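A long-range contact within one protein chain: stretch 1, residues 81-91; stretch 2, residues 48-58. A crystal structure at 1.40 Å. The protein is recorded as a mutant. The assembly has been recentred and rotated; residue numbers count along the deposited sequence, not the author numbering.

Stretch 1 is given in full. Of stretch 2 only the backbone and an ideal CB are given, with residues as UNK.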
# COMPACT_ATOMS: atom_id res chain seq x y z
N GLU A 81 -9.10 4.88 8.32
CA GLU A 81 -8.52 4.25 9.50
C GLU A 81 -9.33 3.07 9.99
O GLU A 81 -8.77 2.09 10.47
CB GLU A 81 -8.38 5.27 10.64
CG GLU A 81 -7.25 6.26 10.42
CD GLU A 81 -7.14 7.34 11.50
OE1 GLU A 81 -8.07 7.50 12.32
OE2 GLU A 81 -6.12 8.05 11.49
N GLU A 82 -10.65 3.15 9.83
CA GLU A 82 -11.55 2.10 10.29
C GLU A 82 -11.12 0.73 9.76
O GLU A 82 -11.21 -0.27 10.47
CB GLU A 82 -12.98 2.41 9.84
CG GLU A 82 -14.04 1.52 10.47
CD GLU A 82 -15.44 1.88 10.02
OE1 GLU A 82 -15.69 3.07 9.74
OE2 GLU A 82 -16.29 0.96 9.95
N LEU A 83 -10.66 0.70 8.51
CA LEU A 83 -10.23 -0.54 7.88
C LEU A 83 -8.71 -0.69 7.88
O LEU A 83 -8.21 -1.78 8.12
CB LEU A 83 -10.77 -0.65 6.44
CG LEU A 83 -12.18 -1.23 6.30
CD1 LEU A 83 -13.23 -0.36 6.99
CD2 LEU A 83 -12.50 -1.42 4.83
N ALA A 84 -7.99 0.40 7.63
CA ALA A 84 -6.53 0.31 7.46
C ALA A 84 -5.81 -0.07 8.75
O ALA A 84 -4.89 -0.88 8.73
CB ALA A 84 -5.95 1.61 6.92
N ILE A 85 -6.19 0.54 9.86
CA ILE A 85 -5.39 0.39 11.07
C ILE A 85 -5.48 -1.03 11.65
O ILE A 85 -4.44 -1.66 11.90
CB ILE A 85 -5.67 1.51 12.11
CG1 ILE A 85 -5.41 2.89 11.47
CG2 ILE A 85 -4.80 1.30 13.36
CD1 ILE A 85 -3.98 3.12 10.93
N PRO A 86 -6.68 -1.58 11.85
CA PRO A 86 -6.73 -2.92 12.43
C PRO A 86 -6.09 -3.97 11.52
O PRO A 86 -5.41 -4.86 12.05
CB PRO A 86 -8.22 -3.17 12.68
CG PRO A 86 -8.95 -2.12 11.97
CD PRO A 86 -8.03 -0.97 11.73
N ILE A 87 -6.26 -3.89 10.20
CA ILE A 87 -5.64 -4.91 9.37
C ILE A 87 -4.11 -4.79 9.36
O ILE A 87 -3.42 -5.81 9.36
CB ILE A 87 -6.24 -4.97 7.93
CG1 ILE A 87 -5.88 -6.29 7.26
CG2 ILE A 87 -5.77 -3.82 7.06
CD1 ILE A 87 -6.61 -7.52 7.84
N LEU A 88 -3.57 -3.57 9.42
CA LEU A 88 -2.11 -3.44 9.48
C LEU A 88 -1.55 -3.83 10.84
O LEU A 88 -0.46 -4.39 10.91
CB LEU A 88 -1.65 -2.03 9.09
CG LEU A 88 -1.76 -1.68 7.60
CD1 LEU A 88 -0.99 -0.39 7.30
CD2 LEU A 88 -1.28 -2.79 6.66
N GLU A 89 -2.28 -3.54 11.93
CA GLU A 89 -1.81 -3.97 13.25
C GLU A 89 -1.76 -5.50 13.32
O GLU A 89 -0.81 -6.08 13.85
CB GLU A 89 -2.69 -3.41 14.37
CG GLU A 89 -2.64 -1.89 14.49
CD GLU A 89 -1.49 -1.35 15.33
OE1 GLU A 89 -0.55 -2.10 15.65
OE2 GLU A 89 -1.52 -0.13 15.65
N ARG A 90 -2.79 -6.15 12.78
CA ARG A 90 -2.80 -7.61 12.68
C ARG A 90 -1.65 -8.11 11.80
O ARG A 90 -0.92 -9.03 12.19
CB ARG A 90 -4.13 -8.10 12.13
CG ARG A 90 -4.16 -9.58 11.84
CD ARG A 90 -5.44 -10.09 11.21
NE ARG A 90 -5.12 -11.34 10.56
CZ ARG A 90 -5.81 -11.90 9.60
NH1 ARG A 90 -6.95 -11.34 9.16
NH2 ARG A 90 -5.35 -13.03 9.08
N ALA A 91 -1.50 -7.51 10.62
CA ALA A 91 -0.45 -7.92 9.69
C ALA A 91 0.93 -7.85 10.35
O ALA A 91 1.72 -8.77 10.23
CB ALA A 91 -0.47 -7.08 8.43
N UNK A 48 -11.51 3.43 -2.83
CA UNK A 48 -12.01 2.45 -1.88
C UNK A 48 -10.85 1.64 -1.32
O UNK A 48 -10.04 1.12 -2.07
CB UNK A 48 -13.04 1.53 -2.54
N UNK A 49 -10.76 1.54 -0.01
CA UNK A 49 -9.80 0.61 0.61
C UNK A 49 -10.43 -0.78 0.61
O UNK A 49 -11.62 -0.92 0.92
CB UNK A 49 -9.43 1.05 2.03
N UNK A 50 -9.66 -1.79 0.21
CA UNK A 50 -10.12 -3.18 0.21
C UNK A 50 -9.07 -3.97 0.96
O UNK A 50 -7.90 -3.92 0.60
CB UNK A 50 -10.33 -3.72 -1.20
N UNK A 51 -9.46 -4.67 2.03
CA UNK A 51 -8.50 -5.48 2.76
C UNK A 51 -8.36 -6.89 2.21
O UNK A 51 -9.18 -7.35 1.42
CB UNK A 51 -8.90 -5.55 4.24
N UNK A 52 -7.33 -7.59 2.66
CA UNK A 52 -7.17 -8.99 2.32
C UNK A 52 -8.26 -9.88 2.92
O UNK A 52 -8.30 -11.07 2.59
CB UNK A 52 -5.79 -9.47 2.78
N UNK A 53 -9.14 -9.33 3.77
CA UNK A 53 -10.32 -10.07 4.26
C UNK A 53 -11.59 -9.68 3.54
O UNK A 53 -12.68 -10.13 3.91
CB UNK A 53 -10.50 -9.84 5.76
N UNK A 54 -11.47 -8.86 2.50
CA UNK A 54 -12.62 -8.49 1.70
C UNK A 54 -13.46 -7.37 2.28
O UNK A 54 -14.55 -7.08 1.77
CB UNK A 54 -13.51 -9.72 1.49
N UNK A 55 -12.98 -6.70 3.32
CA UNK A 55 -13.68 -5.54 3.84
C UNK A 55 -13.39 -4.35 2.93
O UNK A 55 -12.26 -4.19 2.47
CB UNK A 55 -13.27 -5.25 5.28
N UNK A 56 -14.42 -3.56 2.64
CA UNK A 56 -14.33 -2.45 1.68
C UNK A 56 -14.99 -1.18 2.21
O UNK A 56 -16.03 -1.24 2.87
CB UNK A 56 -14.98 -2.85 0.35
N UNK A 57 -14.39 -0.03 1.91
CA UNK A 57 -14.99 1.25 2.26
C UNK A 57 -14.45 2.37 1.40
O UNK A 57 -13.22 2.48 1.23
CB UNK A 57 -14.75 1.57 3.74
N UNK A 58 -15.34 3.21 0.87
CA UNK A 58 -14.92 4.43 0.19
C UNK A 58 -14.42 5.41 1.24
O UNK A 58 -15.16 5.80 2.15
CB UNK A 58 -16.06 5.03 -0.63

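Two strands joined by a tight turn lie under one face of the helix, which offers Leu83, Ala84 and Ile87 along its middle, with Glu82 and Arg90 charged toward the two ends of the stretch.

Position 48 has nothing of the helix within reach of its CB, so the contact sets no rule; it is Arg48.

Position 49 points toward the helix, its ideal CB 4.8 Å from Leu83 CD2. That gap leaves room for a medium or long apolar side chain: leucine, isoleucine, valine or methionine. The deposited Ile49 uses its fork well, setting CG2 3.9 Å from Leu83 CD2 and CD1 3.6 Å from Ala84 CB.

Position 50 points away and is Ile50.

Position 51 faces the helix again, its CB 4.3 Å from Ile87 CG1. Space is short here, so a small or beta-branched residue suits: alanine, valine, threonine or serine. The chain also turns at this point, with 51 to 54 forming a type I turn, which favours a side chain able to accept hydrogen bonds from the backbone beyond. Thr51 meets both demands. Its CG2 lies 4.1 Å from Ile87 CG2, while its OG1 accepts hydrogen bonds from the backbone N of 53 and of 55.

Position 52 points sideways and tolerates many small or polar residues; Thr52 brings OG1 to 4.2 Å from Ile87 CD1.

Position 53 has its CB 5.1 Å from Arg90 NH1 and 5.0 Å from Ile87 CD1, so an acid is the obvious choice, though a neutral acceptor could serve. Glu53 forms a salt bridge, Arg90 NH1 donating to its OE2 at 2.9 Å near the guanidinium plane.

Position 54, at phi 82° and psi 10°, would press a CB against the preceding carbonyl oxygen. Glycine is called for, and Gly54 is there.

Position 55 starts toward the helix, its CB 3.9 Å from Leu83 CD2, so the first carbons should be aliphatic while the end is free. Lys55 packs its CB there and leads its end away.

Position 56 points away and suits polar residues; it is Lys56, whose backbone N still touches Leu83 CD2 at 3.6 Å.

Position 57 faces the helix, its CB 3.9 Å from Leu83 CD2, and Glu82 lies beyond: an aliphatic or a long basic residue fits. Lys57 lays CE 3.8 Å from Leu83 CD1, and its NZ stays 4.3 Å from Glu82 OE2, too far for a salt bridge.

Position 58 is out of reach and is Ile58.

Stretch 2, residues 48-58: RIITTEGKKKI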
# COMPACT_ATOMS: atom_id res chain seq x y z
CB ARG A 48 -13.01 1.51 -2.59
CG ARG A 48 -13.84 0.65 -1.66
CD ARG A 48 -14.80 -0.30 -2.37
NE ARG A 48 -15.10 0.09 -3.74
CZ ARG A 48 -16.27 0.57 -4.18
NH1 ARG A 48 -17.30 0.74 -3.35
NH2 ARG A 48 -16.41 0.87 -5.45
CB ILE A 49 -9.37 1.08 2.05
CG1 ILE A 49 -8.45 0.03 2.69
CG2 ILE A 49 -10.58 1.40 2.92
CD1 ILE A 49 -7.71 0.52 3.93
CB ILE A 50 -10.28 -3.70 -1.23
CG1 ILE A 50 -11.26 -2.79 -2.01
CG2 ILE A 50 -10.73 -5.16 -1.21
CD1 ILE A 50 -11.69 -3.29 -3.39
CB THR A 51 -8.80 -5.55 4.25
OG1 THR A 51 -9.92 -6.43 4.45
CG2 THR A 51 -9.19 -4.16 4.83
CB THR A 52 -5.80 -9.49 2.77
OG1 THR A 52 -5.54 -9.04 4.11
CG2 THR A 52 -4.68 -8.91 1.89
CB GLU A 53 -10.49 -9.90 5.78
CG GLU A 53 -9.38 -10.51 6.60
CD GLU A 53 -9.13 -12.00 6.35
OE1 GLU A 53 -10.05 -12.73 5.86
OE2 GLU A 53 -8.01 -12.44 6.64
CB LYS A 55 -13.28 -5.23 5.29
CG LYS A 55 -13.47 -6.39 6.27
CD LYS A 55 -14.90 -6.80 6.47
CE LYS A 55 -14.96 -7.99 7.44
NZ LYS A 55 -14.86 -7.55 8.85
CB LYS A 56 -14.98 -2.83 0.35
CG LYS A 56 -14.60 -4.19 -0.19
CD LYS A 56 -15.39 -4.54 -1.43
CE LYS A 56 -15.13 -5.98 -1.79
NZ LYS A 56 -13.70 -6.22 -2.13
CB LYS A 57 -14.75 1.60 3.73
CG LYS A 57 -15.58 2.81 4.20
CD LYS A 57 -15.60 2.95 5.71
CE LYS A 57 -16.32 1.81 6.37
NZ LYS A 57 -17.77 1.80 6.04
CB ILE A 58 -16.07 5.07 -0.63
CG1 ILE A 58 -16.49 4.12 -1.76
CG2 ILE A 58 -15.61 6.42 -1.21
CD1 ILE A 58 -17.72 4.60 -2.56
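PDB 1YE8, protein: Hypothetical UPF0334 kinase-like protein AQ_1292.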